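Local coordinates for protein 4-hydroxybenzoyl-CoA thioesterase (Bacillus halodurans, PDB 5WH9) that probably hydrolyses the thioester bond of gentisyl-coenzyme A, as a hotdog-fold member of the 4-hydroxybenzoyl-CoA thioesterase family, at residues Lys28-Ala33 with Gly104-Val109; Ile76-Arg81 with Phe88-His93. All coordinates share one frame; numbering follows the deposited sequence.

After the short strand 6-9 the chain forms helix 25-40, whose residues 28-33 meet a segment beginning 71 residues later in contact 1. Helix 45-50 and strand 57-64 follow before strands 73-80 and 87-96 pair as a beta hairpin, a short loop that contact 2 closes. Strand 99-111 comes next, and its residues 104-109 complete contact 1, so the small loop lies wholly within the large one. The two contacts are joined by antiparallel pairing of strands 87-96 and 99-111, with probable hydrogen bonds from Gly-104 N to His-92 O and from Arg-108 N to Phe-88 O. Together they tie the long helix of the hotdog fold to the sheet that curls around it.

Contact 1 of 2, residues Lys28-Ala33 with Gly104-Val109; sequences KWMDEA and GHEKRV
CG of Asp-31 stands anti to the backbone N (chi1 -173°), and the end of its side chain comes nearer the strand, while the Arg-108 chain, extended from CG to NE, carries its guanidinium to meet it. The side chains cross at about a right angle. Arg-108 NH2 donates to Asp-31 OD1 at 3.3 Å, long for a salt bridge but nearly straight (168°). The oxygen lies at the edge of the guanidinium, near its plane, yet is itself approached from above the carboxylate. A water also donates to OD1 and weakly bridges it to NH1.

Glu-106, two residues before Arg-108 on the strand, takes the same guanidinium from another part of its edge. Its OE2 accepts from Arg-108 NE at 2.8 Å and, weakly, from NH2 at 2.9 Å, so NH2 is shared between two carboxylates. The other oxygen, OE1, packs 3.5 Å from Met-30 CB and is hydrogen-bonded to the hydroxyl of Tyr-23 of the second subunit. A leucine in place of Arg-108 would probably leave Asp-31 and Glu-106 without their common positive mate, with OD1 of the one and OE1 of the other only 4.9 Å apart.

Further back along the strand, Met-30 SD lies 4.4 Å from Gly-104 C, where the lack of a side chain lets the sulphur come up to the backbone.

The segment axes approach to 9.7 Å and cross at 61°, placing helix 25-40 across the inner face of the curled sheet, as in the hotdog fold. Strands 57-64 and 87-96 flank strand 99-111. Ile-57 packs on Glu-106 and Arg-108; just before that strand, Phe-55 O accepts a hydrogen bond from Arg-108 NH1. On the other flank, His-92 touches Met-30 and Glu-106.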
ATOM      1  N   LYS B  28      -4.276   8.722   0.446  1.00 12.14           N
ATOM      2  CA  LYS B  28      -4.967   7.621   1.105  1.00 13.17           C
ATOM      3  C   LYS B  28      -5.739   8.181   2.300  1.00 16.09           C
ATOM      4  O   LYS B  28      -6.916   7.869   2.512  1.00 11.84           O
ATOM      5  CB  LYS B  28      -3.925   6.564   1.542  1.00 16.21           C
ATOM      6  CG  LYS B  28      -4.354   5.450   2.509  1.00 16.30           C
ATOM      7  CD  LYS B  28      -3.118   4.966   3.332  1.00 24.21           C
ATOM      8  CE  LYS B  28      -3.265   3.577   3.992  1.00 38.48           C
ATOM      9  NZ  LYS B  28      -4.294   3.409   5.103  1.00 30.17           N
ATOM     10  N   TRP B  29      -5.077   9.037   3.070  1.00 12.28           N
ATOM     11  CA  TRP B  29      -5.714   9.578   4.263  1.00 13.79           C
ATOM     12  C   TRP B  29      -6.848  10.527   3.899  1.00 12.03           C
ATOM     13  O   TRP B  29      -7.867  10.530   4.580  1.00 11.72           O
ATOM     14  CB  TRP B  29      -4.692  10.252   5.183  1.00 13.70           C
ATOM     15  CG  TRP B  29      -3.782   9.277   5.853  1.00 11.29           C
ATOM     16  CD1 TRP B  29      -4.124   8.072   6.396  1.00 13.09           C
ATOM     17  CD2 TRP B  29      -2.370   9.421   6.047  1.00 11.86           C
ATOM     18  NE1 TRP B  29      -3.010   7.460   6.911  1.00 14.65           N
ATOM     19  CE2 TRP B  29      -1.921   8.268   6.708  1.00 10.89           C
ATOM     20  CE3 TRP B  29      -1.440  10.415   5.716  1.00 11.48           C
ATOM     21  CZ2 TRP B  29      -0.584   8.086   7.059  1.00  9.20           C
ATOM     22  CZ3 TRP B  29      -0.134  10.230   6.056  1.00  9.58           C
ATOM     23  CH2 TRP B  29       0.289   9.078   6.719  1.00 11.04           C
ATOM     24  N   MET B  30      -6.691  11.313   2.829  1.00 14.80           N
ATOM     25  CA  MET B  30      -7.788  12.156   2.356  1.00 15.16           C
ATOM     26  C   MET B  30      -8.940  11.307   1.867  1.00 18.14           C
ATOM     27  O   MET B  30     -10.109  11.590   2.151  1.00 19.36           O
ATOM     28  CB  MET B  30      -7.348  13.093   1.241  1.00 17.34           C
ATOM     29  CG  MET B  30      -6.559  14.275   1.748  1.00 15.09           C
ATOM     30  SD  MET B  30      -6.152  15.469   0.457  1.00 24.82           S
ATOM     31  CE  MET B  30      -5.343  14.408  -0.738  1.00 14.29           C
ATOM     32  N   ASP B  31      -8.624  10.248   1.144  1.00 14.69           N
ATOM     33  CA  ASP B  31      -9.690   9.353   0.736  1.00 13.92           C
ATOM     34  C   ASP B  31     -10.440   8.847   1.983  1.00 14.81           C
ATOM     35  O   ASP B  31     -11.675   8.807   2.005  1.00 15.61           O
ATOM     36  CB  ASP B  31      -9.141   8.199  -0.086  1.00 13.09           C
ATOM     37  CG  ASP B  31     -10.229   7.341  -0.659  1.00 14.17           C
ATOM     38  OD1 ASP B  31     -10.764   7.682  -1.728  1.00 20.20           O
ATOM     39  OD2 ASP B  31     -10.560   6.323  -0.036  1.00 17.46           O
ATOM     40  N   GLU B  32      -9.701   8.481   3.026  1.00  9.92           N
ATOM     41  CA  GLU B  32     -10.338   8.006   4.247  1.00 12.17           C
ATOM     42  C   GLU B  32     -11.137   9.120   4.919  1.00 11.71           C
ATOM     43  O   GLU B  32     -12.245   8.899   5.393  1.00  8.92           O
ATOM     44  CB  GLU B  32      -9.305   7.450   5.220  1.00  9.63           C
ATOM     45  CG  GLU B  32      -8.486   6.341   4.613  1.00 13.82           C
ATOM     46  CD  GLU B  32      -7.402   5.805   5.539  1.00 11.10           C
ATOM     47  OE1 GLU B  32      -7.367   6.169   6.741  1.00 12.41           O
ATOM     48  OE2 GLU B  32      -6.579   5.019   5.048  1.00  9.67           O
ATOM     49  N   ALA B  33     -10.580  10.320   4.959  1.00 16.90           N
ATOM     50  CA  ALA B  33     -11.314  11.426   5.550  1.00 17.13           C
ATOM     51  C   ALA B  33     -12.616  11.635   4.792  1.00 19.66           C
ATOM     52  O   ALA B  33     -13.664  11.804   5.412  1.00 15.85           O
ATOM     53  CB  ALA B  33     -10.492  12.687   5.550  1.00 17.55           C
ATOM     54  N   GLY B 104      -4.729  19.918   1.335  1.00 10.79           N
ATOM     55  CA  GLY B 104      -5.080  19.696  -0.039  1.00 12.58           C
ATOM     56  C   GLY B 104      -6.558  19.743  -0.290  1.00 13.10           C
ATOM     57  O   GLY B 104      -7.349  20.160   0.558  1.00 13.30           O
ATOM     58  N   HIS B 105      -6.944  19.309  -1.477  1.00 19.44           N
ATOM     59  CA  HIS B 105      -8.356  19.164  -1.765  1.00 18.10           C
ATOM     60  C   HIS B 105      -8.556  18.022  -2.732  1.00 19.99           C
ATOM     61  O   HIS B 105      -7.608  17.539  -3.355  1.00 25.21           O
ATOM     62  CB  HIS B 105      -8.955  20.468  -2.321  1.00 23.11           C
ATOM     63  CG  HIS B 105      -8.390  20.884  -3.640  1.00 28.06           C
ATOM     64  ND1 HIS B 105      -8.892  20.432  -4.844  1.00 30.97           N
ATOM     65  CD2 HIS B 105      -7.361  21.712  -3.948  1.00 32.44           C
ATOM     66  CE1 HIS B 105      -8.194  20.959  -5.835  1.00 28.87           C
ATOM     67  NE2 HIS B 105      -7.262  21.741  -5.318  1.00 28.32           N
ATOM     68  N   GLU B 106      -9.797  17.585  -2.834  1.00 12.92           N
ATOM     69  CA  GLU B 106     -10.208  16.611  -3.812  1.00 13.08           C
ATOM     70  C   GLU B 106     -11.379  17.234  -4.574  1.00 18.03           C
ATOM     71  O   GLU B 106     -12.317  17.746  -3.964  1.00 18.75           O
ATOM     72  CB  GLU B 106     -10.684  15.338  -3.099  1.00 15.51           C
ATOM     73  CG  GLU B 106      -9.630  14.630  -2.247  1.00 11.28           C
ATOM     74  CD  GLU B 106     -10.173  13.403  -1.527  1.00 17.00           C
ATOM     75  OE1 GLU B 106      -9.450  12.389  -1.461  1.00 14.34           O
ATOM     76  OE2 GLU B 106     -11.311  13.452  -0.999  1.00 20.47           O
ATOM     77  N   LYS B 107     -11.321  17.226  -5.898  1.00 17.22           N
ATOM     78  CA  LYS B 107     -12.523  17.447  -6.685  1.00 19.38           C
ATOM     79  C   LYS B 107     -13.169  16.100  -6.955  1.00 18.00           C
ATOM     80  O   LYS B 107     -12.521  15.186  -7.469  1.00 18.18           O
ATOM     81  CB  LYS B 107     -12.199  18.119  -8.012  1.00 19.77           C
ATOM     82  CG  LYS B 107     -13.446  18.484  -8.817  1.00 27.48           C
ATOM     83  CD  LYS B 107     -13.175  19.610  -9.823  1.00 23.61           C
ATOM     84  CE  LYS B 107     -14.422  19.875 -10.659  1.00 29.54           C
ATOM     85  NZ  LYS B 107     -14.302  21.076 -11.551  1.00 37.07           N
ATOM     86  N   ARG B 108     -14.438  15.960  -6.597  1.00 18.14           N
ATOM     87  CA  ARG B 108     -15.136  14.698  -6.816  1.00 19.13           C
ATOM     88  C   ARG B 108     -16.478  14.891  -7.520  1.00 20.84           C
ATOM     89  O   ARG B 108     -17.105  15.950  -7.439  1.00 20.78           O
ATOM     90  CB  ARG B 108     -15.339  13.945  -5.496  1.00 18.34           C
ATOM     91  CG  ARG B 108     -14.066  13.591  -4.735  1.00 18.87           C
ATOM     92  CD  ARG B 108     -14.421  12.846  -3.453  1.00 20.33           C
ATOM     93  NE  ARG B 108     -13.268  12.379  -2.688  1.00 22.10           N
ATOM     94  CZ  ARG B 108     -12.781  11.140  -2.745  1.00 25.38           C
ATOM     95  NH1 ARG B 108     -13.340  10.242  -3.544  1.00 21.32           N
ATOM     96  NH2 ARG B 108     -11.732  10.799  -2.002  1.00 20.98           N
ATOM     97  N   VAL B 109     -16.917  13.849  -8.210  1.00 20.24           N
ATOM     98  CA  VAL B 109     -18.204  13.874  -8.876  1.00 25.19           C
ATOM     99  C   VAL B 109     -19.051  12.772  -8.281  1.00 30.32           C
ATOM    100  O   VAL B 109     -18.593  12.069  -7.386  1.00 32.47           O
ATOM    101  CB  VAL B 109     -18.062  13.679 -10.401  1.00 23.42           C
ATOM    102  CG1 VAL B 109     -17.295  14.848 -11.002  1.00 20.40           C
ATOM    103  CG2 VAL B 109     -17.380  12.363 -10.719  1.00 21.56           C
TER
HETATM  104  O   HOH W   1     -13.181   6.875  -3.676  1.00 21.16           O

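Contact 2 of 2, residues Ile76-Arg81 with Phe88-His93; sequences IRTSIR and FILEHH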
ATOM      1  N   ILE B  76      -7.539  15.127  10.316  1.00  7.14           N
ATOM      2  CA  ILE B  76      -7.798  15.935   9.149  1.00 13.72           C
ATOM      3  C   ILE B  76      -9.080  16.713   9.362  1.00 10.89           C
ATOM      4  O   ILE B  76     -10.075  16.152   9.811  1.00  9.98           O
ATOM      5  CB  ILE B  76      -7.953  15.077   7.879  1.00  7.80           C
ATOM      6  CG1 ILE B  76      -6.605  14.492   7.454  1.00 10.15           C
ATOM      7  CG2 ILE B  76      -8.533  15.922   6.773  1.00  7.40           C
ATOM      8  CD1 ILE B  76      -6.694  13.433   6.335  1.00  5.66           C
ATOM      9  N   ARG B  77      -9.057  17.999   9.036  1.00 25.83           N
ATOM     10  CA  ARG B  77     -10.268  18.818   9.044  1.00 26.56           C
ATOM     11  C   ARG B  77     -10.809  18.908   7.628  1.00 28.06           C
ATOM     12  O   ARG B  77     -10.145  19.457   6.742  1.00 23.97           O
ATOM     13  CB  ARG B  77      -9.975  20.237   9.543  1.00 32.02           C
ATOM     14  CG  ARG B  77      -9.739  20.361  11.030  1.00 37.44           C
ATOM     15  CD  ARG B  77     -10.106  21.762  11.557  1.00 38.79           C
ATOM     16  NE  ARG B  77      -9.789  21.865  12.975  1.00 38.70           N
ATOM     17  CZ  ARG B  77      -8.667  22.389  13.463  1.00 42.09           C
ATOM     18  NH1 ARG B  77      -7.758  22.913  12.650  1.00 32.57           N
ATOM     19  NH2 ARG B  77      -8.465  22.408  14.775  1.00 44.11           N
ATOM     20  N   THR B  78     -12.014  18.387   7.417  1.00 21.08           N
ATOM     21  CA  THR B  78     -12.591  18.379   6.087  1.00 19.10           C
ATOM     22  C   THR B  78     -13.747  19.347   6.015  1.00 22.80           C
ATOM     23  O   THR B  78     -14.644  19.320   6.843  1.00 23.73           O
ATOM     24  CB  THR B  78     -13.059  16.980   5.689  1.00 20.03           C
ATOM     25  OG1 THR B  78     -11.951  16.078   5.756  1.00 19.95           O
ATOM     26  CG2 THR B  78     -13.599  16.977   4.273  1.00 18.05           C
ATOM     27  N   SER B  79     -13.702  20.234   5.035  1.00 25.57           N
ATOM     28  CA  SER B  79     -14.826  21.107   4.771  1.00 27.60           C
ATOM     29  C   SER B  79     -15.198  20.936   3.303  1.00 31.38           C
ATOM     30  O   SER B  79     -14.398  20.425   2.520  1.00 32.92           O
ATOM     31  CB  SER B  79     -14.463  22.550   5.100  1.00 26.63           C
ATOM     32  OG  SER B  79     -13.172  22.876   4.627  1.00 27.23           O
ATOM     33  N   ILE B  80     -16.415  21.318   2.933  1.00 30.85           N
ATOM     34  CA  ILE B  80     -16.838  21.224   1.538  1.00 31.08           C
ATOM     35  C   ILE B  80     -16.897  22.631   0.933  1.00 35.71           C
ATOM     36  O   ILE B  80     -17.418  23.551   1.549  1.00 39.72           O
ATOM     37  CB  ILE B  80     -18.176  20.499   1.395  1.00 33.01           C
ATOM     38  CG1 ILE B  80     -18.491  20.265  -0.082  1.00 35.53           C
ATOM     39  CG2 ILE B  80     -19.287  21.285   2.053  1.00 35.40           C
ATOM     40  CD1 ILE B  80     -19.701  19.401  -0.294  1.00 39.07           C
ATOM     41  N   ARG B  81     -16.275  22.784  -0.196  1.00 47.55           N
ATOM     42  CA  ARG B  81     -16.092  24.079  -0.745  1.00 55.09           C
ATOM     43  C   ARG B  81     -16.427  24.448  -2.169  1.00 52.50           C
ATOM     44  O   ARG B  81     -16.125  25.548  -2.488  1.00 62.03           O
ATOM     45  CB  ARG B  81     -14.689  24.528  -0.438  1.00 52.09           C
ATOM     46  CG  ARG B  81     -13.682  24.163  -1.467  1.00 48.76           C
ATOM     47  CD  ARG B  81     -12.732  25.307  -1.618  1.00 55.75           C
ATOM     48  NE  ARG B  81     -11.796  24.988  -2.633  1.00 58.89           N
ATOM     49  CZ  ARG B  81     -10.660  24.397  -2.399  1.00 57.73           C
ATOM     50  NH1 ARG B  81     -10.295  24.058  -1.177  1.00 54.67           N
ATOM     51  NH2 ARG B  81      -9.908  24.130  -3.415  1.00 59.37           N
ATOM     52  N   PHE B  88     -18.326  18.247  -6.402  1.00 22.01           N
ATOM     53  CA  PHE B  88     -18.029  18.996  -5.194  1.00 18.72           C
ATOM     54  C   PHE B  88     -16.534  18.878  -4.891  1.00 16.74           C
ATOM     55  O   PHE B  88     -15.871  17.946  -5.355  1.00 16.32           O
ATOM     56  CB  PHE B  88     -18.877  18.504  -4.009  1.00 20.64           C
ATOM     57  CG  PHE B  88     -18.585  17.089  -3.590  1.00 17.09           C
ATOM     58  CD1 PHE B  88     -19.117  16.017  -4.289  1.00 20.75           C
ATOM     59  CD2 PHE B  88     -17.791  16.828  -2.494  1.00 19.50           C
ATOM     60  CE1 PHE B  88     -18.840  14.705  -3.907  1.00 16.75           C
ATOM     61  CE2 PHE B  88     -17.513  15.520  -2.104  1.00 11.50           C
ATOM     62  CZ  PHE B  88     -18.038  14.467  -2.811  1.00 12.37           C
ATOM     63  N   ILE B  89     -16.007  19.837  -4.135  1.00 13.15           N
ATOM     64  CA  ILE B  89     -14.615  19.813  -3.690  1.00 17.01           C
ATOM     65  C   ILE B  89     -14.527  19.746  -2.165  1.00 13.22           C
ATOM     66  O   ILE B  89     -15.167  20.521  -1.469  1.00 19.83           O
ATOM     67  CB  ILE B  89     -13.833  21.055  -4.153  1.00 15.96           C
ATOM     68  CG1 ILE B  89     -13.705  21.091  -5.670  1.00 17.64           C
ATOM     69  CG2 ILE B  89     -12.438  21.078  -3.546  1.00 14.55           C
ATOM     70  CD1 ILE B  89     -12.925  22.313  -6.150  1.00 18.54           C
ATOM     71  N   LEU B  90     -13.733  18.811  -1.658  1.00 14.11           N
ATOM     72  CA  LEU B  90     -13.443  18.718  -0.236  1.00 14.77           C
ATOM     73  C   LEU B  90     -12.085  19.331   0.043  1.00 12.93           C
ATOM     74  O   LEU B  90     -11.098  18.977  -0.602  1.00  9.32           O
ATOM     75  CB  LEU B  90     -13.419  17.256   0.210  1.00 11.62           C
ATOM     76  CG  LEU B  90     -14.734  16.488   0.109  1.00 18.97           C
ATOM     77  CD1 LEU B  90     -14.535  15.014   0.512  1.00 20.29           C
ATOM     78  CD2 LEU B  90     -15.816  17.143   0.968  1.00 17.66           C
ATOM     79  N   GLU B  91     -12.034  20.247   0.995  1.00 17.08           N
ATOM     80  CA  GLU B  91     -10.760  20.714   1.504  1.00 18.78           C
ATOM     81  C   GLU B  91     -10.336  19.880   2.734  1.00 19.70           C
ATOM     82  O   GLU B  91     -11.147  19.606   3.632  1.00 22.05           O
ATOM     83  CB  GLU B  91     -10.847  22.195   1.853  1.00 25.14           C
ATOM     84  CG  GLU B  91      -9.479  22.879   1.965  1.00 32.30           C
ATOM     85  CD  GLU B  91      -9.591  24.369   2.280  1.00 48.39           C
ATOM     86  OE1 GLU B  91      -9.494  25.192   1.337  1.00 57.04           O
ATOM     87  OE2 GLU B  91      -9.774  24.721   3.471  1.00 42.46           O
ATOM     88  N   HIS B  92      -9.075  19.459   2.758  1.00 14.22           N
ATOM     89  CA  HIS B  92      -8.547  18.661   3.860  1.00 15.48           C
ATOM     90  C   HIS B  92      -7.317  19.329   4.410  1.00 19.62           C
ATOM     91  O   HIS B  92      -6.397  19.649   3.654  1.00 20.98           O
ATOM     92  CB  HIS B  92      -8.143  17.255   3.402  1.00 13.27           C
ATOM     93  CG  HIS B  92      -9.290  16.409   2.958  1.00  9.79           C
ATOM     94  ND1 HIS B  92      -9.429  15.966   1.664  1.00 11.95           N
ATOM     95  CD2 HIS B  92     -10.363  15.936   3.633  1.00 12.67           C
ATOM     96  CE1 HIS B  92     -10.525  15.237   1.561  1.00 13.90           C
ATOM     97  NE2 HIS B  92     -11.108  15.199   2.745  1.00 14.78           N
ATOM     98  N   HIS B  93      -7.286  19.502   5.728  1.00 21.68           N
ATOM     99  CA  HIS B  93      -6.145  20.086   6.400  1.00 21.95           C
ATOM    100  C   HIS B  93      -5.600  19.115   7.437  1.00 19.66           C
ATOM    101  O   HIS B  93      -6.310  18.731   8.371  1.00 19.37           O
ATOM    102  CB  HIS B  93      -6.554  21.378   7.095  1.00 23.62           C
ATOM    103  CG  HIS B  93      -6.943  22.477   6.159  1.00 28.01           C
ATOM    104  ND1 HIS B  93      -6.032  23.128   5.357  1.00 34.46           N
ATOM    105  CD2 HIS B  93      -8.139  23.064   5.919  1.00 33.42           C
ATOM    106  CE1 HIS B  93      -6.650  24.060   4.655  1.00 34.99           C
ATOM    107  NE2 HIS B  93      -7.929  24.044   4.980  1.00 36.81           N
TER
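Arg-81 reaches back over strand 88-93 from the residue just after the end of its own strand. Its backbone N is fixed by Ile-89 O at 2.8 Å in an almost straight bond (175°). From there the side chain can be followed outward. CB lies nearest that same carbonyl oxygen, and CG rests on the Ile-89 CG2 methyl at 3.9 Å. A bend at chi2 (141°) redirects CD, and beyond it NE also passes near this methyl. CZ stands 3.9 Å from Ile-89 CG2, which sits over the centre of one guanidinium face. NH2 skirts the methyl as well, while NH1 forms a salt bridge with Glu-91 OE1 at 2.9 Å, and Glu-91 CG lies at the guanidinium edge, in its plane. The two side chains cross at about a right angle, their flat ends 60° apart.

The second carboxylate oxygen of Glu-91, OE2, accepts from His-93 NE2; the modelled separation of 2.5 Å is very short, and its exact value is doubtful. Beneath this run of polar groups the backbones form a regular antiparallel ladder. Arg-77 with His-93 and Ser-79 with Glu-91 are hydrogen-bonded pairs, alternating with the non-hydrogen-bonded pairs Thr-78 with His-92 and Ile-80 with Leu-90.

The latter four residues turn to the other face of the sheet. There Ile-80 CD1 meets Phe-88 CD2 at 3.9 Å, and Ile-76 CG2 packs 3.6 Å from His-92 CB. Helix 25-40 covers part of this side, with Ala-33 and Phe-37 on Thr-78 and Cys-34 on Leu-90.

The hairpin is thus two-sided: largely apolar packing beneath the helix, and a more exposed arginine-glutamate-histidine chain on the other face. Glu-91, between Arg-81 and His-93, would probably favour a positive charge on His-93, although the nearby Arg-81 would partly offset this.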